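Local coordinates for penicillin-binding protein (PDB 3TG9) that is a penicillin-binding protein of the beta-lactamase family, probably a serine enzyme that acts on peptidoglycan peptides or is acylated by beta-lactams, at residues F30-L34 with P44-H48; L74-L80 with V91-L97. All blocks are in the same frame, centred on the assembly; numbering follows the deposited sequence.

Interaction 1 (F30-L34 with P44-H48); sequences FIASL and PNEHH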
ATOM      1  N   PHE B  30     -13.781  15.258  26.607  1.00 36.90           N
ATOM      2  CA  PHE B  30     -12.474  14.745  26.983  1.00 44.83           C
ATOM      3  C   PHE B  30     -11.940  14.000  25.756  1.00 45.62           C
ATOM      4  O   PHE B  30     -12.618  13.122  25.213  1.00 42.66           O
ATOM      5  CB  PHE B  30     -12.575  13.761  28.151  1.00 47.54           C
ATOM      6  CG  PHE B  30     -12.893  14.398  29.480  1.00 52.35           C
ATOM      7  CD1 PHE B  30     -12.033  14.236  30.562  1.00 52.76           C
ATOM      8  CD2 PHE B  30     -14.059  15.127  29.660  1.00 54.98           C
ATOM      9  CE1 PHE B  30     -12.326  14.800  31.794  1.00 54.53           C
ATOM     10  CE2 PHE B  30     -14.354  15.700  30.890  1.00 59.27           C
ATOM     11  CZ  PHE B  30     -13.483  15.534  31.958  1.00 53.84           C
ATOM     12  N   ILE B  31     -10.739  14.349  25.309  1.00 46.53           N
ATOM     13  CA  ILE B  31     -10.149  13.683  24.156  1.00 43.16           C
ATOM     14  C   ILE B  31      -8.783  13.124  24.507  1.00 44.76           C
ATOM     15  O   ILE B  31      -7.970  13.809  25.124  1.00 49.19           O
ATOM     16  CB  ILE B  31     -10.010  14.634  22.969  1.00 42.55           C
ATOM     17  CG1 ILE B  31     -11.324  15.381  22.742  1.00 39.69           C
ATOM     18  CG2 ILE B  31      -9.566  13.866  21.720  1.00 39.74           C
ATOM     19  CD1 ILE B  31     -11.378  16.149  21.446  1.00 40.50           C
ATOM     20  N   ALA B  32      -8.527  11.881  24.118  1.00 40.99           N
ATOM     21  CA  ALA B  32      -7.275  11.234  24.480  1.00 42.89           C
ATOM     22  C   ALA B  32      -6.700  10.359  23.364  1.00 46.53           C
ATOM     23  O   ALA B  32      -7.384   9.476  22.825  1.00 40.10           O
ATOM     24  CB  ALA B  32      -7.453  10.424  25.756  1.00 40.45           C
ATOM     25  N   SER B  33      -5.434  10.594  23.030  1.00 42.93           N
ATOM     26  CA  SER B  33      -4.765   9.780  22.027  1.00 35.19           C
ATOM     27  C   SER B  33      -3.661   8.926  22.642  1.00 43.29           C
ATOM     28  O   SER B  33      -3.024   9.334  23.613  1.00 44.77           O
ATOM     29  CB  SER B  33      -4.214  10.665  20.919  1.00 36.50           C
ATOM     30  OG  SER B  33      -5.263  11.385  20.298  1.00 35.41           O
ATOM     31  N   LEU B  34      -3.454   7.734  22.081  1.00 39.17           N
ATOM     32  CA  LEU B  34      -2.369   6.854  22.504  1.00 41.17           C
ATOM     33  C   LEU B  34      -1.801   6.076  21.309  1.00 44.68           C
ATOM     34  O   LEU B  34      -2.432   5.994  20.255  1.00 42.94           O
ATOM     35  CB  LEU B  34      -2.848   5.889  23.592  1.00 46.26           C
ATOM     36  CG  LEU B  34      -1.805   5.069  24.355  1.00 48.06           C
ATOM     37  CD1 LEU B  34      -0.937   5.961  25.236  1.00 41.78           C
ATOM     38  CD2 LEU B  34      -2.494   4.001  25.191  1.00 45.60           C
ATOM     39  N   PRO B  44       3.127   9.822  16.571  1.00 39.01           N
ATOM     40  CA  PRO B  44       2.136   9.424  17.576  1.00 36.18           C
ATOM     41  C   PRO B  44       0.733   9.699  17.076  1.00 34.21           C
ATOM     42  O   PRO B  44       0.529  10.660  16.324  1.00 33.78           O
ATOM     43  CB  PRO B  44       2.429  10.361  18.764  1.00 39.43           C
ATOM     44  CG  PRO B  44       3.789  10.985  18.465  1.00 44.71           C
ATOM     45  CD  PRO B  44       3.888  11.019  16.971  1.00 37.25           C
ATOM     46  N   ASN B  45      -0.222   8.873  17.490  1.00 32.49           N
ATOM     47  CA  ASN B  45      -1.622   9.223  17.324  1.00 32.67           C
ATOM     48  C   ASN B  45      -1.899  10.487  18.111  1.00 32.27           C
ATOM     49  O   ASN B  45      -1.499  10.594  19.276  1.00 32.66           O
ATOM     50  CB  ASN B  45      -2.511   8.098  17.842  1.00 32.60           C
ATOM     51  CG  ASN B  45      -2.615   6.955  16.870  1.00 29.50           C
ATOM     52  OD1 ASN B  45      -2.886   7.159  15.691  1.00 28.13           O
ATOM     53  ND2 ASN B  45      -2.398   5.741  17.355  1.00 30.20           N
ATOM     54  N   GLU B  46      -2.571  11.448  17.483  1.00 32.99           N
ATOM     55  CA  GLU B  46      -2.980  12.669  18.179  1.00 35.03           C
ATOM     56  C   GLU B  46      -4.486  12.925  18.022  1.00 38.24           C
ATOM     57  O   GLU B  46      -5.191  12.124  17.415  1.00 36.95           O
ATOM     58  CB  GLU B  46      -2.182  13.870  17.673  1.00 41.58           C
ATOM     59  CG  GLU B  46      -2.487  14.247  16.241  1.00 40.88           C
ATOM     60  CD  GLU B  46      -2.560  15.749  16.044  1.00 45.99           C
ATOM     61  OE1 GLU B  46      -2.898  16.458  17.018  1.00 48.80           O
ATOM     62  OE2 GLU B  46      -2.291  16.220  14.913  1.00 50.65           O
ATOM     63  N   HIS B  47      -4.981  14.039  18.557  1.00 34.98           N
ATOM     64  CA  HIS B  47      -6.417  14.318  18.507  1.00 37.90           C
ATOM     65  C   HIS B  47      -6.911  14.505  17.074  1.00 39.38           C
ATOM     66  O   HIS B  47      -8.053  14.185  16.761  1.00 43.45           O
ATOM     67  CB  HIS B  47      -6.790  15.548  19.359  1.00 38.09           C
ATOM     68  CG  HIS B  47      -6.498  15.392  20.824  1.00 34.81           C
ATOM     69  ND1 HIS B  47      -6.886  16.323  21.763  1.00 35.63           N
ATOM     70  CD2 HIS B  47      -5.865  14.409  21.507  1.00 36.68           C
ATOM     71  CE1 HIS B  47      -6.492  15.926  22.962  1.00 37.46           C
ATOM     72  NE2 HIS B  47      -5.872  14.765  22.835  1.00 31.31           N
ATOM     73  N   HIS B  48      -6.059  15.008  16.192  1.00 42.76           N
ATOM     74  CA  HIS B  48      -6.518  15.350  14.847  1.00 39.80           C
ATOM     75  C   HIS B  48      -6.157  14.297  13.805  1.00 32.66           C
ATOM     76  O   HIS B  48      -6.358  14.496  12.609  1.00 35.08           O
ATOM     77  CB  HIS B  48      -6.022  16.740  14.454  1.00 43.34           C
ATOM     78  CG  HIS B  48      -6.458  17.811  15.406  1.00 53.45           C
ATOM     79  ND1 HIS B  48      -5.677  18.231  16.462  1.00 55.79           N
ATOM     80  CD2 HIS B  48      -7.612  18.517  15.486  1.00 58.55           C
ATOM     81  CE1 HIS B  48      -6.323  19.165  17.140  1.00 60.58           C
ATOM     82  NE2 HIS B  48      -7.499  19.356  16.569  1.00 59.20           N
TER
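I31 lays its CG2 methyl over one face of the H47 imidazole, 3.6 Å from the ring centroid and 12° off the ring normal, a CH-pi contact placed almost over the middle of the ring. The branch gets there because CG2 is anti to the backbone N of I31, while CG1 lies beside that N, anti to the carbonyl carbon (chi1 -48°). At the ring's edge, near its plane, stands the hydroxyl of S33, with OG 3.3 Å from H47 CD2. Face and edge of the imidazole are thus met by two residues whose CB atoms both point from strand 30-34 toward 44-48. The hydroxyl of S33 is hydrogen-bonded to T19 on the adjacent strand 18-24, and T19 OG1 also bonds to the carbonyl of E46. N45 makes the hydrogen bond between the segments: its ND2 reaches L34 O at 2.9 Å with an N-H...O angle of 153°. The acceptor lies close to the amide plane of N45. The same amide nitrogen bonds N315 OD1. Strand 30-34 is the outermost strand at this end of the large antiparallel sheet, and 44-48 runs alongside it in the opposite direction, S33 nearest E46. Within these two segments side chains do most of the fastening, through the N45 carboxamide on L34 O and the methyl-on-imidazole contact, while the backbone of N45 pairs with G35 just beyond L34.

Interaction 2 (L74-L80 with V91-L97); sequences LSFDTPL and VTIHHLL
P79 and T92 form a single backbone bridge, framed by L80 N to V91 O at 2.7 Å and I93 N to T78 O at 3.1 Å, and H94 N bonds F76 O, a carbonyl within the type I turn S75-T78. S75 O holds that turn by accepting from both T78 N and T78 OG1. I93 is the central side chain of the contact. Its CG1, anti to its own carbonyl carbon (chi1 -61°), packs against the turn carbonyls T78 O (3.5 Å) and S75 O (3.6 Å) and also touches L74 CD1 and T78 CB, whereas its CG2 faces the edge of the F76 ring. L97 approaches F76 from another direction, crossing it at about a right angle with CD1 3.7 Å from F76 CD1. Around the bridge the leucines continue the apolar surface: L80 runs beside V91, the two pointing the same way, and sets CD1 3.6 Å from CD1 of L96, which it crosses nearly perpendicularly. Helix 58-70 adds I65 against I93 and L68 against L74, while L159 and V163 of helix 155-168 meet L80. T92 is the N-cap of helix 93-98, forming a capping box with H95: T92 OG1 accepts from H95 N, and T92 N gives a hydrogen bond to H95 ND1. A water donates to D77 OD1 and makes a weak contact of 3.5 Å with T92 OG1. H94 carries its ring away from the loop, where ND1 bonds Y273 OH. The N-H groups of I93 and H94, in the helix's first turn where no earlier helical carbonyl can serve them, are thus taken up by the carbonyls of T78 and F76, with I93, L97 and F76 in apolar contact beside them.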
ATOM      1  N   LEU B  74     -36.820  10.299  -3.824  1.00 46.67           N
ATOM      2  CA  LEU B  74     -36.780   8.870  -3.536  1.00 44.38           C
ATOM      3  C   LEU B  74     -37.649   8.557  -2.320  1.00 47.49           C
ATOM      4  O   LEU B  74     -37.901   9.437  -1.501  1.00 45.98           O
ATOM      5  CB  LEU B  74     -35.337   8.458  -3.257  1.00 42.39           C
ATOM      6  CG  LEU B  74     -34.991   7.068  -2.737  1.00 44.26           C
ATOM      7  CD1 LEU B  74     -35.028   6.026  -3.857  1.00 45.88           C
ATOM      8  CD2 LEU B  74     -33.613   7.116  -2.099  1.00 40.97           C
ATOM      9  N   SER B  75     -38.098   7.308  -2.205  1.00 48.53           N
ATOM     10  CA  SER B  75     -38.891   6.870  -1.054  1.00 49.22           C
ATOM     11  C   SER B  75     -38.419   5.509  -0.526  1.00 49.86           C
ATOM     12  O   SER B  75     -37.770   4.754  -1.242  1.00 48.12           O
ATOM     13  CB  SER B  75     -40.377   6.803  -1.419  1.00 54.27           C
ATOM     14  OG  SER B  75     -40.709   5.548  -1.986  1.00 55.88           O
ATOM     15  N   PHE B  76     -38.750   5.196   0.726  1.00 49.62           N
ATOM     16  CA  PHE B  76     -38.279   3.963   1.351  1.00 45.31           C
ATOM     17  C   PHE B  76     -38.965   2.720   0.791  1.00 52.28           C
ATOM     18  O   PHE B  76     -38.546   1.591   1.066  1.00 50.93           O
ATOM     19  CB  PHE B  76     -38.448   4.018   2.872  1.00 45.53           C
ATOM     20  CG  PHE B  76     -37.695   5.145   3.530  1.00 45.72           C
ATOM     21  CD1 PHE B  76     -36.323   5.251   3.400  1.00 44.17           C
ATOM     22  CD2 PHE B  76     -38.362   6.087   4.295  1.00 45.96           C
ATOM     23  CE1 PHE B  76     -35.632   6.285   4.012  1.00 39.29           C
ATOM     24  CE2 PHE B  76     -37.679   7.122   4.908  1.00 43.55           C
ATOM     25  CZ  PHE B  76     -36.312   7.218   4.767  1.00 43.84           C
ATOM     26  N   ASP B  77     -40.017   2.932   0.004  1.00 57.26           N
ATOM     27  CA  ASP B  77     -40.763   1.834  -0.616  1.00 56.77           C
ATOM     28  C   ASP B  77     -40.313   1.596  -2.048  1.00 55.47           C
ATOM     29  O   ASP B  77     -40.663   0.586  -2.667  1.00 54.56           O
ATOM     30  CB  ASP B  77     -42.261   2.135  -0.602  1.00 60.17           C
ATOM     31  CG  ASP B  77     -42.865   1.983   0.769  1.00 67.30           C
ATOM     32  OD1 ASP B  77     -42.395   1.097   1.521  1.00 67.38           O
ATOM     33  OD2 ASP B  77     -43.803   2.745   1.095  1.00 79.78           O
ATOM     34  N   THR B  78     -39.551   2.549  -2.570  1.00 51.80           N
ATOM     35  CA  THR B  78     -39.039   2.471  -3.926  1.00 50.83           C
ATOM     36  C   THR B  78     -38.322   1.147  -4.125  1.00 51.97           C
ATOM     37  O   THR B  78     -37.495   0.763  -3.303  1.00 50.11           O
ATOM     38  CB  THR B  78     -38.062   3.623  -4.196  1.00 51.42           C
ATOM     39  OG1 THR B  78     -38.675   4.861  -3.804  1.00 51.34           O
ATOM     40  CG2 THR B  78     -37.681   3.678  -5.667  1.00 48.42           C
ATOM     41  N   PRO B  79     -38.658   0.430  -5.208  1.00 56.80           N
ATOM     42  CA  PRO B  79     -37.987  -0.830  -5.539  1.00 52.93           C
ATOM     43  C   PRO B  79     -36.592  -0.571  -6.081  1.00 50.93           C
ATOM     44  O   PRO B  79     -36.364   0.442  -6.739  1.00 53.15           O
ATOM     45  CB  PRO B  79     -38.871  -1.424  -6.645  1.00 54.26           C
ATOM     46  CG  PRO B  79     -40.174  -0.686  -6.550  1.00 56.50           C
ATOM     47  CD  PRO B  79     -39.805   0.689  -6.093  1.00 57.53           C
ATOM     48  N   LEU B  80     -35.672  -1.488  -5.810  1.00 51.53           N
ATOM     49  CA  LEU B  80     -34.293  -1.349  -6.260  1.00 50.48           C
ATOM     50  C   LEU B  80     -34.204  -1.383  -7.791  1.00 52.67           C
ATOM     51  O   LEU B  80     -33.302  -0.800  -8.387  1.00 56.07           O
ATOM     52  CB  LEU B  80     -33.434  -2.452  -5.644  1.00 49.36           C
ATOM     53  CG  LEU B  80     -31.918  -2.289  -5.707  1.00 46.60           C
ATOM     54  CD1 LEU B  80     -31.504  -0.981  -5.074  1.00 46.77           C
ATOM     55  CD2 LEU B  80     -31.253  -3.448  -5.002  1.00 46.89           C
ATOM     56  N   VAL B  91     -36.733  -6.348  -4.005  1.00 50.91           N
ATOM     57  CA  VAL B  91     -35.929  -5.629  -3.028  1.00 48.78           C
ATOM     58  C   VAL B  91     -36.221  -4.126  -3.065  1.00 45.39           C
ATOM     59  O   VAL B  91     -36.358  -3.524  -4.131  1.00 44.41           O
ATOM     60  CB  VAL B  91     -34.423  -5.919  -3.182  1.00 47.96           C
ATOM     61  CG1 VAL B  91     -33.609  -4.957  -2.332  1.00 43.04           C
ATOM     62  CG2 VAL B  91     -34.134  -7.361  -2.787  1.00 46.15           C
ATOM     63  N   THR B  92     -36.346  -3.544  -1.879  1.00 45.76           N
ATOM     64  CA  THR B  92     -36.708  -2.151  -1.731  1.00 43.22           C
ATOM     65  C   THR B  92     -35.618  -1.461  -0.922  1.00 42.43           C
ATOM     66  O   THR B  92     -34.835  -2.122  -0.230  1.00 40.83           O
ATOM     67  CB  THR B  92     -38.034  -2.019  -0.964  1.00 47.89           C
ATOM     68  OG1 THR B  92     -37.863  -2.523   0.366  1.00 46.30           O
ATOM     69  CG2 THR B  92     -39.146  -2.809  -1.654  1.00 40.47           C
ATOM     70  N   ILE B  93     -35.573  -0.136  -1.016  1.00 37.60           N
ATOM     71  CA  ILE B  93     -34.624   0.668  -0.270  1.00 37.57           C
ATOM     72  C   ILE B  93     -34.642   0.279   1.200  1.00 39.75           C
ATOM     73  O   ILE B  93     -33.601   0.024   1.804  1.00 36.26           O
ATOM     74  CB  ILE B  93     -34.974   2.164  -0.392  1.00 40.25           C
ATOM     75  CG1 ILE B  93     -34.919   2.613  -1.857  1.00 40.42           C
ATOM     76  CG2 ILE B  93     -34.075   3.007   0.495  1.00 36.34           C
ATOM     77  CD1 ILE B  93     -33.607   2.293  -2.555  1.00 40.50           C
ATOM     78  N   HIS B  94     -35.844   0.230   1.767  1.00 44.97           N
ATOM     79  CA  HIS B  94     -36.029  -0.070   3.179  1.00 40.19           C
ATOM     80  C   HIS B  94     -35.466  -1.447   3.568  1.00 37.13           C
ATOM     81  O   HIS B  94     -34.954  -1.622   4.675  1.00 38.84           O
ATOM     82  CB  HIS B  94     -37.512   0.057   3.554  1.00 43.15           C
ATOM     83  CG  HIS B  94     -37.861  -0.578   4.863  1.00 39.35           C
ATOM     84  ND1 HIS B  94     -37.927   0.136   6.043  1.00 45.11           N
ATOM     85  CD2 HIS B  94     -38.153  -1.859   5.182  1.00 38.64           C
ATOM     86  CE1 HIS B  94     -38.249  -0.683   7.030  1.00 43.67           C
ATOM     87  NE2 HIS B  94     -38.383  -1.900   6.535  1.00 36.71           N
ATOM     88  N   HIS B  95     -35.550  -2.419   2.667  1.00 37.23           N
ATOM     89  CA  HIS B  95     -34.957  -3.728   2.933  1.00 40.44           C
ATOM     90  C   HIS B  95     -33.446  -3.616   3.103  1.00 38.72           C
ATOM     91  O   HIS B  95     -32.859  -4.208   4.008  1.00 38.73           O
ATOM     92  CB  HIS B  95     -35.267  -4.712   1.805  1.00 43.55           C
ATOM     93  CG  HIS B  95     -36.710  -5.106   1.725  1.00 47.20           C
ATOM     94  ND1 HIS B  95     -37.368  -5.281   0.524  1.00 45.75           N
ATOM     95  CD2 HIS B  95     -37.623  -5.351   2.693  1.00 46.18           C
ATOM     96  CE1 HIS B  95     -38.623  -5.622   0.760  1.00 52.35           C
ATOM     97  NE2 HIS B  95     -38.805  -5.669   2.067  1.00 48.43           N
ATOM     98  N   LEU B  96     -32.825  -2.851   2.217  1.00 37.68           N
ATOM     99  CA  LEU B  96     -31.382  -2.652   2.243  1.00 39.72           C
ATOM    100  C   LEU B  96     -30.944  -1.928   3.516  1.00 36.68           C
ATOM    101  O   LEU B  96     -29.964  -2.322   4.151  1.00 34.19           O
ATOM    102  CB  LEU B  96     -30.942  -1.879   0.998  1.00 34.65           C
ATOM    103  CG  LEU B  96     -31.313  -2.573  -0.319  1.00 35.83           C
ATOM    104  CD1 LEU B  96     -31.301  -1.613  -1.496  1.00 35.57           C
ATOM    105  CD2 LEU B  96     -30.399  -3.756  -0.580  1.00 35.52           C
ATOM    106  N   LEU B  97     -31.694  -0.891   3.893  1.00 34.97           N
ATOM    107  CA  LEU B  97     -31.365  -0.043   5.040  1.00 34.52           C
ATOM    108  C   LEU B  97     -31.391  -0.786   6.370  1.00 35.73           C
ATOM    109  O   LEU B  97     -30.724  -0.383   7.332  1.00 31.94           O
ATOM    110  CB  LEU B  97     -32.338   1.137   5.123  1.00 33.60           C
ATOM    111  CG  LEU B  97     -32.154   2.282   4.136  1.00 33.03           C
ATOM    112  CD1 LEU B  97     -33.420   3.115   4.051  1.00 34.33           C
ATOM    113  CD2 LEU B  97     -30.971   3.141   4.548  1.00 33.51           C
TER
HETATM  114  O   HOH W   1     -40.613  -1.275   2.049  1.00 53.37           O

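How the interactions relate
The contacts follow one another along the chain, 30-34 with 44-48 closing before 74-80 with 91-97 opens. Their centres are 39 Å apart and their nearest atoms about 28 Å, and they lie on opposite sides of the chain's centre without touching. Interaction 1 belongs to the margin of the eight-stranded antiparallel sheet, interaction 2 to the helical part, beside helices 58-70 and 155-168. Helix 58-70 lies between them in sequence; S55 and K58 near its start fit an SxxK pattern, consistent with the active site of this family. The two contacts thus join loops to a sheet edge and to a helix start on opposite sides of one beta-lactamase-type fold.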